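Local atomic coordinates of calcium homeostasis modulator 1 (PDB entry 6LMT), a protein that probably forms a large-pore ion channel in the membrane, assembled here from eight copies of the chain. Residues A[78-81]-A[82-85]. Residues are numbered along the deposited sequence; the frame is centred on the assembly and turned at random.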
loop_
_atom_site.group_PDB
_atom_site.type_symbol
_atom_site.label_atom_id
_atom_site.label_comp_id
_atom_site.label_asym_id
_atom_site.label_seq_id
_atom_site.Cartn_x
_atom_site.Cartn_y
_atom_site.Cartn_z
ATOM N N ALA A 78 6.676 41.302 17.733
ATOM C CA ALA A 78 7.309 41.677 18.993
ATOM C C ALA A 78 8.351 42.762 18.788
ATOM O O ALA A 78 8.575 43.578 19.690
ATOM C CB ALA A 78 7.945 40.463 19.656
ATOM N N GLU A 79 8.988 42.781 17.615
ATOM C CA GLU A 79 9.903 43.857 17.258
ATOM C C GLU A 79 9.179 45.194 17.181
ATOM O O GLU A 79 9.663 46.201 17.704
ATOM C CB GLU A 79 10.579 43.541 15.925
ATOM C CG GLU A 79 11.471 44.647 15.400
ATOM C CD GLU A 79 12.724 44.832 16.214
ATOM O OE1 GLU A 79 13.220 43.831 16.759
ATOM O OE2 GLU A 79 13.208 45.977 16.329
ATOM N N GLU A 80 8.006 45.216 16.548
ATOM C CA GLU A 80 7.261 46.458 16.391
ATOM C C GLU A 80 6.690 46.968 17.702
ATOM O O GLU A 80 6.613 48.181 17.906
ATOM C CB GLU A 80 6.127 46.266 15.391
ATOM C CG GLU A 80 6.598 45.967 13.998
ATOM C CD GLU A 80 7.295 47.135 13.370
ATOM O OE1 GLU A 80 6.897 48.284 13.649
ATOM O OE2 GLU A 80 8.250 46.906 12.600
ATOM N N TRP A 81 6.290 46.075 18.598
ATOM C CA TRP A 81 5.714 46.531 19.853
ATOM C C TRP A 81 6.787 47.026 20.814
ATOM O O TRP A 81 6.513 47.888 21.655
ATOM C CB TRP A 81 4.908 45.406 20.487
ATOM C CG TRP A 81 4.197 45.816 21.716
ATOM C CD1 TRP A 81 4.584 45.585 23.002
ATOM C CD2 TRP A 81 2.958 46.524 21.789
ATOM N NE1 TRP A 81 3.664 46.110 23.874
ATOM C CE2 TRP A 81 2.655 46.693 23.154
ATOM C CE3 TRP A 81 2.076 47.033 20.833
ATOM C CZ2 TRP A 81 1.507 47.349 23.587
ATOM C CZ3 TRP A 81 0.934 47.686 21.265
ATOM C CH2 TRP A 81 0.660 47.837 22.630
ATOM N N LYS A 82 8.006 46.502 20.704
ATOM C CA LYS A 82 9.081 46.935 21.586
ATOM C C LYS A 82 9.563 48.338 21.240
ATOM O O LYS A 82 9.992 49.081 22.130
ATOM C CB LYS A 82 10.230 45.929 21.515
ATOM C CG LYS A 82 11.333 46.128 22.534
ATOM C CD LYS A 82 12.367 45.024 22.431
ATOM C CE LYS A 82 11.807 43.697 22.940
ATOM N NZ LYS A 82 11.548 43.703 24.411
ATOM N N ARG A 83 9.460 48.725 19.973
ATOM C CA ARG A 83 9.938 50.018 19.521
ATOM C C ARG A 83 9.003 51.135 19.990
ATOM O O ARG A 83 7.793 50.932 20.105
ATOM C CB ARG A 83 10.061 50.011 17.999
ATOM C CG ARG A 83 11.159 49.073 17.537
ATOM C CD ARG A 83 11.194 48.863 16.039
ATOM N NE ARG A 83 11.646 50.040 15.316
ATOM C CZ ARG A 83 11.676 50.126 13.994
ATOM N NH1 ARG A 83 11.284 49.097 13.258
ATOM N NH2 ARG A 83 12.107 51.237 13.407
ATOM N N PRO A 84 9.549 52.318 20.289
ATOM C CA PRO A 84 8.732 53.393 20.864
ATOM C C PRO A 84 7.757 53.991 19.862
ATOM O O PRO A 84 7.884 53.829 18.647
ATOM C CB PRO A 84 9.770 54.436 21.291
ATOM C CG PRO A 84 11.044 53.679 21.414
ATOM C CD PRO A 84 10.985 52.646 20.344
ATOM N N THR A 85 6.771 54.705 20.405
ATOM C CA THR A 85 5.766 55.369 19.585
ATOM C C THR A 85 6.387 56.545 18.842
ATOM O O THR A 85 7.060 57.391 19.442
ATOM C CB THR A 85 4.594 55.830 20.449
ATOM O OG1 THR A 85 5.074 56.682 21.497
ATOM C CG2 THR A 85 3.871 54.638 21.044
#
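Arg83 lies across the ends of Glu79 and Glu80, which meet different parts of its chain; it extends beside the last turn of helix 74-82, roughly across the helix. Its NH1 makes a long salt bridge with Glu80 OE2, at 3.8 Å; the two side chains run side by side in the same direction, with carboxylate and guanidinium planes 55° apart. Glu79 meets the aliphatic part instead: OE2 sits 3.5 Å from Arg83 CD and 4.5 Å from Arg83 NE, displaced far from the plane of the guanidinium, so the attraction there is probably one of charge without a directed N-H. Arg83 CG stands anti to its own carbonyl carbon (chi1 -67°), which lays CG and CD against the Glu79 carbonyl oxygen. Helix 74-82, which follows the long helix 48-70, ends here in the loop leading to helix 92-105. Lys82 N donates to Ala78 O (3.1 Å), an i+4 to i helical bond, whereas the next, from Arg83 N to Glu79 O, is weak at 3.4 Å, and the helical backbone ends at Arg83 (psi 146°). Beyond the turn, Arg88 bonds to the carbonyl oxygens of Trp81 and Arg83 and makes a cation-pi contact with the Trp81 ring. Glu80 is buried against Thr89 and Lys90, while Glu79 and Lys82 pack on Cys205 of a neighbouring subunit.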